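Local atomic coordinates of FtsZ-like protein of unknown function (Nostoc punctiforme, PDB entry 3C8L), a protein that is of unknown function but is FtsZ-like, belongs to a conserved hypothetical protein family and occurs as an assembly of four copies. Residues I9-I15 with L109-A114; P51-I56 with L77-T83. One frame throughout, in Å; residues are numbered along the deposited sequence.

Contact 1 (I9-I15 with L109-A114). With IMD (imidazole), chain F.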
ATOM      1  N   ILE A   9      10.534   5.897  10.440  1.00  9.97           N
ATOM      2  CA  ILE A   9       9.160   6.428  10.398  1.00  9.80           C
ATOM      3  C   ILE A   9       8.423   5.604   9.344  1.00  9.32           C
ATOM      4  O   ILE A   9       8.866   5.520   8.195  1.00 11.56           O
ATOM      5  CB  ILE A   9       9.111   7.936  10.067  1.00  9.93           C
ATOM      6  CG1 ILE A   9      10.014   8.758  11.003  1.00 10.64           C
ATOM      7  CG2 ILE A   9       7.687   8.436  10.097  1.00 10.64           C
ATOM      8  CD1 ILE A   9      10.193  10.198  10.572  1.00 11.91           C
ATOM      9  N   GLU A  10       7.325   4.962   9.734  1.00  9.00           N
ATOM     10  CA  GLU A  10       6.511   4.110   8.877  1.00  7.69           C
ATOM     11  C   GLU A  10       5.156   4.779   8.722  1.00  8.04           C
ATOM     12  O   GLU A  10       4.483   5.060   9.718  1.00  9.03           O
ATOM     13  CB  GLU A  10       6.345   2.751   9.561  1.00  9.12           C
ATOM     14  CG  GLU A  10       7.629   2.058   9.842  1.00 11.79           C
ATOM     15  CD  GLU A  10       7.412   0.841  10.715  1.00 12.99           C
ATOM     16  OE1 GLU A  10       7.053  -0.229  10.207  1.00 13.25           O
ATOM     17  OE2 GLU A  10       7.610   0.989  11.947  1.00 16.21           O
HETATM   18  N   MSE A  11       4.723   5.011   7.487  1.00  7.73           N
HETATM   19  CA  MSE A  11       3.496   5.739   7.215  1.00  8.16           C
HETATM   20  C   MSE A  11       2.457   4.867   6.527  1.00  8.13           C
HETATM   21  O   MSE A  11       2.764   3.997   5.701  1.00  8.37           O
HETATM   22  CB  MSE A  11       3.832   6.992   6.396  1.00  9.06           C
HETATM   23  CG  MSE A  11       4.574   8.044   7.287  1.00  9.87           C
HETATM   24 SE   MSE A  11       5.646   9.337   6.359  0.75  9.33          SE
HETATM   25  CE  MSE A  11       7.154   8.151   5.892  1.00 12.03           C
ATOM     26  N   GLY A  12       1.197   5.134   6.835  1.00  7.49           N
ATOM     27  CA  GLY A  12       0.085   4.371   6.300  1.00  8.44           C
ATOM     28  C   GLY A  12      -1.211   5.137   6.272  1.00  7.37           C
ATOM     29  O   GLY A  12      -1.349   6.154   6.971  1.00  8.69           O
HETATM   30  N   MSE A  13      -2.154   4.627   5.485  1.00  7.73           N
HETATM   31  CA  MSE A  13      -3.480   5.218   5.314  1.00  8.13           C
HETATM   32  C   MSE A  13      -4.532   4.179   5.712  1.00  8.34           C
HETATM   33  O   MSE A  13      -4.374   2.993   5.396  1.00  8.69           O
HETATM   34  CB  MSE A  13      -3.693   5.609   3.838  1.00  8.75           C
HETATM   35  CG  MSE A  13      -5.052   6.226   3.517  1.00 10.42           C
HETATM   36 SE   MSE A  13      -5.277   6.729   1.681  0.75 10.23          SE
HETATM   37  CE  MSE A  13      -5.131   5.090   0.968  1.00 13.45           C
ATOM     38  N   GLY A  14      -5.610   4.638   6.332  1.00  8.08           N
ATOM     39  CA  GLY A  14      -6.723   3.784   6.742  1.00  8.02           C
ATOM     40  C   GLY A  14      -8.031   4.490   6.427  1.00  7.92           C
ATOM     41  O   GLY A  14      -8.120   5.717   6.485  1.00  8.75           O
ATOM     42  N   ILE A  15      -9.033   3.702   6.085  1.00  9.25           N
ATOM     43  CA  ILE A  15     -10.294   4.236   5.643  1.00  9.51           C
ATOM     44  C   ILE A  15     -11.490   3.592   6.302  1.00 10.93           C
ATOM     45  O   ILE A  15     -11.566   2.372   6.362  1.00 11.08           O
ATOM     46  CB  ILE A  15     -10.432   4.038   4.097  1.00 10.11           C
ATOM     47  CG1 ILE A  15      -9.183   4.559   3.353  1.00 10.82           C
ATOM     48  CG2 ILE A  15     -11.723   4.710   3.570  1.00 11.25           C
ATOM     49  CD1 ILE A  15      -9.136   4.248   1.859  1.00 12.75           C
ATOM     50  N   LEU A 109     -14.252   8.361   5.748  1.00  9.90           N
ATOM     51  CA  LEU A 109     -13.200   9.029   6.489  1.00  9.27           C
ATOM     52  C   LEU A 109     -11.857   8.371   6.241  1.00  8.85           C
ATOM     53  O   LEU A 109     -11.714   7.145   6.404  1.00 10.10           O
ATOM     54  CB  LEU A 109     -13.513   9.005   7.994  1.00 10.10           C
ATOM     55  CG  LEU A 109     -14.929   9.471   8.385  1.00 10.87           C
ATOM     56  CD1 LEU A 109     -15.088   9.410   9.925  1.00 12.20           C
ATOM     57  CD2 LEU A 109     -15.232  10.866   7.868  1.00 12.27           C
ATOM     58  N   ILE A 110     -10.867   9.192   5.904  1.00  8.36           N
ATOM     59  CA  ILE A 110      -9.530   8.726   5.618  1.00  8.38           C
ATOM     60  C   ILE A 110      -8.540   9.298   6.624  1.00  8.04           C
ATOM     61  O   ILE A 110      -8.467  10.513   6.828  1.00  8.86           O
ATOM     62  CB  ILE A 110      -9.104   9.070   4.170  1.00  8.61           C
ATOM     63  CG1 ILE A 110     -10.131   8.553   3.160  1.00 10.17           C
ATOM     64  CG2 ILE A 110      -7.715   8.496   3.939  1.00 10.10           C
ATOM     65  CD1 ILE A 110      -9.859   8.975   1.744  1.00 10.89           C
ATOM     66  N   ALA A 111      -7.819   8.404   7.311  1.00  7.91           N
ATOM     67  CA  ALA A 111      -6.794   8.749   8.266  1.00  8.20           C
ATOM     68  C   ALA A 111      -5.409   8.421   7.733  1.00  8.39           C
ATOM     69  O   ALA A 111      -5.258   7.503   6.932  1.00  8.73           O
ATOM     70  CB  ALA A 111      -6.966   7.916   9.593  1.00  9.02           C
ATOM     71  N   ILE A 112      -4.454   9.189   8.229  1.00  8.34           N
ATOM     72  CA  ILE A 112      -3.040   8.973   8.002  0.50  8.25           C
ATOM     73  C   ILE A 112      -2.392   8.677   9.350  1.00  7.53           C
ATOM     74  O   ILE A 112      -2.730   9.313  10.351  1.00  8.95           O
ATOM     75  CB  ILE A 112      -2.384  10.227   7.423  0.50  9.19           C
ATOM     76  CG1 ILE A 112      -2.928  10.475   6.024  0.50 10.36           C
ATOM     77  CG2 ILE A 112      -0.845  10.115   7.408  0.50  9.44           C
ATOM     78  CD1 ILE A 112      -2.557  11.796   5.522  0.50 11.24           C
ATOM     79  N   ALA A 113      -1.468   7.713   9.383  1.00  8.25           N
ATOM     80  CA  ALA A 113      -0.686   7.419  10.574  1.00  8.18           C
ATOM     81  C   ALA A 113       0.806   7.424  10.217  1.00  8.85           C
ATOM     82  O   ALA A 113       1.210   6.918   9.173  1.00  9.10           O
ATOM     83  CB  ALA A 113      -1.044   6.058  11.237  1.00  9.70           C
ATOM     84  N   ALA A 114       1.607   8.044  11.081  1.00  8.36           N
ATOM     85  CA  ALA A 114       3.048   7.980  11.055  1.00  7.89           C
ATOM     86  C   ALA A 114       3.452   7.294  12.364  1.00  9.04           C
ATOM     87  O   ALA A 114       3.138   7.797  13.443  1.00  9.88           O
ATOM     88  CB  ALA A 114       3.718   9.341  10.934  1.00  9.87           C
TER
HETATM   89  N1  IMD F 125       6.923  -0.748  13.656  1.00 15.73           N
HETATM   90  C2  IMD F 125       6.659  -2.010  13.391  1.00 15.62           C
HETATM   91  N3  IMD F 125       6.258  -2.616  14.533  1.00 16.89           N
HETATM   92  C4  IMD F 125       6.271  -1.708  15.510  1.00 17.19           C
HETATM   93  C5  IMD F 125       6.706  -0.515  14.973  1.00 16.79           C
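L109, inside strand 107-120, begins the segment; its O receives a CA-H...O contact from I15 CA at 3.3 Å, and its side chain touches P22 and I92. The segment axes approach to 4.7 Å with 157° between their directions, an antiparallel pair. I110 faces I15 as a non-hydrogen-bonded pair: I110 CG1 lies 4.1 Å from I15 CG1, and I110 CG2 reaches M13 CG at 3.5 Å, so I110 packs on two partners. A111 and G14 form a hydrogen-bonded pair, closed by A111 N to G14 O (2.8 Å) and G14 N to A111 O (2.9 Å). At I112 the pairing with M13 is again non-hydrogen-bonded, the CA atoms being 4.6 Å apart. A113 repeats the A111 pattern with G12: G12 N to A113 O and A113 N to G12 O are both 2.9 Å. A111 and A113 put their methyls on the face covered by helix 22-34, touching A25 and A29, while their partners G14 and G12 have no side chain to add to it. A114 is on the other face, its CB 4.0 Å from M11 CG and 4.2 Å from I9 CG2. That face, bearing M13, I110 and I112, packs against the second subunit. E10 departs from this apolar pattern: its OE2 accepts a 2.5 Å hydrogen bond from N1 of an imidazole probably derived from the crystallisation liquor, and OE1 is hydrogen-bonded to ND2 of N37 in the same chain. The chemistry implies a paired backbone between two apolar layers, one slim beneath a helix and one bulkier at a subunit interface.

Contact 2 (P51-I56 with L77-T83)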
ATOM      1  N   PRO A  51      12.349  -6.118  21.841  1.00 16.42           N
ATOM      2  CA  PRO A  51      11.614  -5.135  21.060  1.00 15.89           C
ATOM      3  C   PRO A  51      10.539  -4.374  21.856  1.00 15.26           C
ATOM      4  O   PRO A  51      10.227  -3.262  21.501  1.00 14.57           O
ATOM      5  CB  PRO A  51      10.993  -5.973  19.918  1.00 17.94           C
ATOM      6  CG  PRO A  51      11.136  -7.318  20.299  1.00 18.78           C
ATOM      7  CD  PRO A  51      12.287  -7.447  21.203  1.00 17.48           C
ATOM      8  N   ASN A  52      10.040  -4.982  22.930  1.00 14.28           N
ATOM      9  CA  ASN A  52       9.009  -4.336  23.766  1.00 14.31           C
ATOM     10  C   ASN A  52       9.542  -3.107  24.507  1.00 14.44           C
ATOM     11  O   ASN A  52       8.757  -2.342  25.082  1.00 15.14           O
ATOM     12  CB  ASN A  52       8.423  -5.333  24.746  1.00 13.34           C
ATOM     13  CG  ASN A  52       7.149  -4.816  25.421  1.00 13.95           C
ATOM     14  OD1 ASN A  52       6.208  -4.383  24.746  1.00 14.02           O
ATOM     15  ND2 ASN A  52       7.116  -4.873  26.743  1.00 14.29           N
ATOM     16  N   GLU A  53      10.864  -2.935  24.517  1.00 13.53           N
ATOM     17  CA  GLU A  53      11.475  -1.767  25.118  1.00 14.52           C
ATOM     18  C   GLU A  53      11.536  -0.580  24.155  1.00 14.21           C
ATOM     19  O   GLU A  53      11.871   0.514  24.587  1.00 15.33           O
ATOM     20  CB  GLU A  53      12.878  -2.095  25.625  1.00 16.47           C
ATOM     21  CG  GLU A  53      12.843  -3.096  26.736  1.00 19.29           C
ATOM     22  CD  GLU A  53      14.218  -3.530  27.202  1.00 22.99           C
ATOM     23  OE1 GLU A  53      15.227  -3.142  26.568  1.00 24.86           O
ATOM     24  OE2 GLU A  53      14.268  -4.271  28.207  1.00 27.15           O
HETATM   25  N   MSE A  54      11.245  -0.775  22.870  0.50 15.39           N
HETATM   26  CA  MSE A  54      11.340   0.347  21.960  0.50 17.18           C
HETATM   27  C   MSE A  54      10.269   1.380  22.205  0.50 13.15           C
HETATM   28  O   MSE A  54       9.153   1.048  22.586  0.50 14.00           O
HETATM   29  CB  MSE A  54      11.307  -0.062  20.494  0.50 19.20           C
HETATM   30  CG  MSE A  54      12.448  -0.947  20.093  0.50 21.34           C
HETATM   31 SE   MSE A  54      12.647  -0.965  18.207  0.38 23.76          SE
HETATM   32  CE  MSE A  54      10.759  -1.400  17.778  0.50 22.99           C
ATOM     33  N   ILE A  55      10.630   2.628  21.956  1.00 11.96           N
ATOM     34  CA  ILE A  55       9.738   3.753  22.105  1.00 11.97           C
ATOM     35  C   ILE A  55       9.052   3.883  20.750  1.00 11.44           C
ATOM     36  O   ILE A  55       9.739   3.982  19.707  1.00 12.37           O
ATOM     37  CB  ILE A  55      10.516   5.056  22.412  1.00 13.16           C
ATOM     38  CG1 ILE A  55      11.200   4.921  23.775  1.00 15.79           C
ATOM     39  CG2 ILE A  55       9.562   6.204  22.375  1.00 15.26           C
ATOM     40  CD1 ILE A  55      12.203   6.012  24.054  1.00 16.80           C
ATOM     41  N   ILE A  56       7.727   3.845  20.758  1.00 10.80           N
ATOM     42  CA  ILE A  56       6.956   3.974  19.536  1.00 10.97           C
ATOM     43  C   ILE A  56       5.963   5.119  19.683  1.00 11.40           C
ATOM     44  O   ILE A  56       5.083   5.086  20.528  1.00 13.87           O
ATOM     45  CB  ILE A  56       6.224   2.672  19.165  1.00 11.51           C
ATOM     46  CG1 ILE A  56       7.213   1.489  19.151  1.00 12.37           C
ATOM     47  CG2 ILE A  56       5.543   2.856  17.797  1.00 12.80           C
ATOM     48  CD1 ILE A  56       6.558   0.140  18.823  1.00 13.28           C
ATOM     49  N   LEU A  77      -0.504  -1.772  17.739  1.00  9.90           N
ATOM     50  CA  LEU A  77       0.921  -2.025  17.841  1.00 11.49           C
ATOM     51  C   LEU A  77       1.153  -3.250  18.699  1.00 12.18           C
ATOM     52  O   LEU A  77       0.596  -3.354  19.810  1.00 11.63           O
ATOM     53  CB  LEU A  77       1.640  -0.828  18.433  1.00 11.44           C
ATOM     54  CG  LEU A  77       1.609   0.499  17.671  1.00 13.47           C
ATOM     55  CD1 LEU A  77       2.173   1.606  18.539  1.00 14.58           C
ATOM     56  CD2 LEU A  77       2.341   0.411  16.327  1.00 15.81           C
ATOM     57  N   PRO A  78       1.980  -4.186  18.201  1.00 15.15           N
ATOM     58  CA  PRO A  78       2.231  -5.419  18.891  1.00 16.40           C
ATOM     59  C   PRO A  78       3.090  -5.365  20.159  1.00 16.29           C
ATOM     60  O   PRO A  78       3.045  -6.280  20.951  1.00 18.64           O
ATOM     61  CB  PRO A  78       2.940  -6.270  17.798  1.00 16.25           C
ATOM     62  CG  PRO A  78       3.584  -5.295  16.907  1.00 17.75           C
ATOM     63  CD  PRO A  78       2.649  -4.149  16.871  1.00 16.30           C
ATOM     64  N   PHE A  79       3.818  -4.289  20.373  1.00 14.97           N
ATOM     65  CA  PHE A  79       4.702  -4.172  21.508  1.00 15.04           C
ATOM     66  C   PHE A  79       5.183  -2.742  21.559  1.00 12.79           C
ATOM     67  O   PHE A  79       4.843  -1.916  20.688  1.00 13.50           O
ATOM     68  CB  PHE A  79       5.907  -5.097  21.325  1.00 17.36           C
ATOM     69  CG  PHE A  79       6.571  -4.966  19.993  1.00 17.63           C
ATOM     70  CD1 PHE A  79       7.310  -3.843  19.645  1.00 19.60           C
ATOM     71  CD2 PHE A  79       6.458  -6.000  19.058  1.00 18.33           C
ATOM     72  CE1 PHE A  79       7.886  -3.741  18.376  1.00 20.23           C
ATOM     73  CE2 PHE A  79       7.059  -5.911  17.825  1.00 19.08           C
ATOM     74  CZ  PHE A  79       7.750  -4.786  17.475  1.00 19.46           C
ATOM     75  N   GLY A  80       5.945  -2.458  22.613  1.00 12.01           N
ATOM     76  CA  GLY A  80       6.603  -1.174  22.791  1.00 11.95           C
ATOM     77  C   GLY A  80       6.002  -0.247  23.834  1.00 11.00           C
ATOM     78  O   GLY A  80       4.936  -0.507  24.390  1.00 11.12           O
ATOM     79  N   ARG A  81       6.698   0.863  24.051  1.00 11.19           N
ATOM     80  CA  ARG A  81       6.316   1.938  24.982  1.00 11.53           C
ATOM     81  C   ARG A  81       5.678   2.941  24.046  1.00 10.57           C
ATOM     82  O   ARG A  81       6.388   3.679  23.344  1.00 12.65           O
ATOM     83  CB  ARG A  81       7.549   2.454  25.685  1.00 12.48           C
ATOM     84  CG  ARG A  81       8.213   1.389  26.552  1.00 14.00           C
ATOM     85  CD  ARG A  81       9.497   1.850  27.206  1.00 15.57           C
ATOM     86  NE  ARG A  81      10.055   0.788  28.017  1.00 16.96           N
ATOM     87  CZ  ARG A  81      11.166   0.895  28.745  1.00 18.47           C
ATOM     88  NH1 ARG A  81      11.838   2.034  28.827  1.00 19.62           N
ATOM     89  NH2 ARG A  81      11.553  -0.150  29.434  1.00 19.43           N
ATOM     90  N   LYS A  82       4.345   2.972  24.081  1.00  9.81           N
ATOM     91  CA  LYS A  82       3.535   3.642  23.062  1.00 10.30           C
ATOM     92  C   LYS A  82       2.865   4.927  23.429  1.00 10.52           C
ATOM     93  O   LYS A  82       2.298   5.037  24.520  1.00 12.01           O
ATOM     94  CB  LYS A  82       2.351   2.708  22.698  1.00 12.32           C
ATOM     95  CG  LYS A  82       2.679   1.293  22.392  1.00 12.70           C
ATOM     96  CD  LYS A  82       1.428   0.402  22.247  1.00 11.60           C
ATOM     97  CE  LYS A  82       1.709  -1.055  22.245  1.00 13.50           C
ATOM     98  NZ  LYS A  82       0.427  -1.832  22.255  1.00 12.71           N
ATOM     99  N   THR A  83       2.864   5.885  22.500  1.00 10.44           N
ATOM    100  CA  THR A  83       2.134   7.116  22.694  1.00 11.90           C
ATOM    101  C   THR A  83       1.396   7.453  21.400  1.00 10.87           C
ATOM    102  O   THR A  83       1.821   7.044  20.291  1.00 11.57           O
ATOM    103  CB  THR A  83       3.001   8.295  23.082  1.00 14.00           C
ATOM    104  OG1 THR A  83       3.889   8.608  22.013  1.00 18.48           O
ATOM    105  CG2 THR A  83       3.784   8.041  24.343  1.00 15.91           C
TER
HETATM  106  O   HOH W   1       9.096  -1.791  27.808  1.00 18.26           O
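The segments belong to a beta-alpha-beta unit, in which strand 55-62 leads through helix 70-74 to the parallel strand 81-94, and the contact lies where both strands begin. Parallel pairing is established by the bridges I55 with R81 (CA atoms 4.8 Å apart) and I56 with K82 (4.9 Å). Three backbone hydrogen bonds hold it: R81 N to M54 O at 2.9 Å, I56 N to R81 O at 2.9 Å and T83 N to I56 O at 3.1 Å. I56 thus bonds through both N and O to residues two apart, R81 and T83. Ahead of the strands, the 3-10 segment 51-53 adds a side-chain bond, N52 OD1 receiving G80 N at 2.9 Å and 175°. G80 has phi/psi of 106/174, and an ideal CB there would stand 2.7 Å from I56 CD1; backbone and neighbour alike call for glycine.

The apolar contacts gather round F79. P51 CB lies over one face of its ring, 4.2 Å from the centroid and 11° off the normal, a CH-pi contact, whereas M54 CE meets the ring edge, 3.8 Å from F79 CE1. I56 CD1 comes 4.1 Å from F79 CE1, and I56 CG2 lies 3.7 Å from L77 CD1, linking the apolar cluster around F79 to the leucine that packs on helix 22-34.

K82 NZ turns back to L77 O at 2.9 Å, and also bonds L74 O. The guanidinium of R81 has E53 O over one face, and a water bridges the segments, accepting from R81 NE and donating to N52 O, each at 2.8 Å.

Both contacts pair strands of the same mixed sheet, but at different depths. All touching residues of contact 1 are buried, and its centre is about 6 Å from the chain centre; contact 2 is partly exposed and about 13 Å out. Their centres are about 18 Å apart and their nearest atoms about 6 Å, without touching, yet strand 107-120 of contact 1 neighbours both strands of contact 2. The central pairing is antiparallel, and its hydrogen bonds are all backbone to backbone. The peripheral one is parallel, and adds an asparagine side-chain bond, a bridging water and an apolar cluster around F79. It nevertheless covers more area, 556 against 455 Å². Each reaches the fourth subunit.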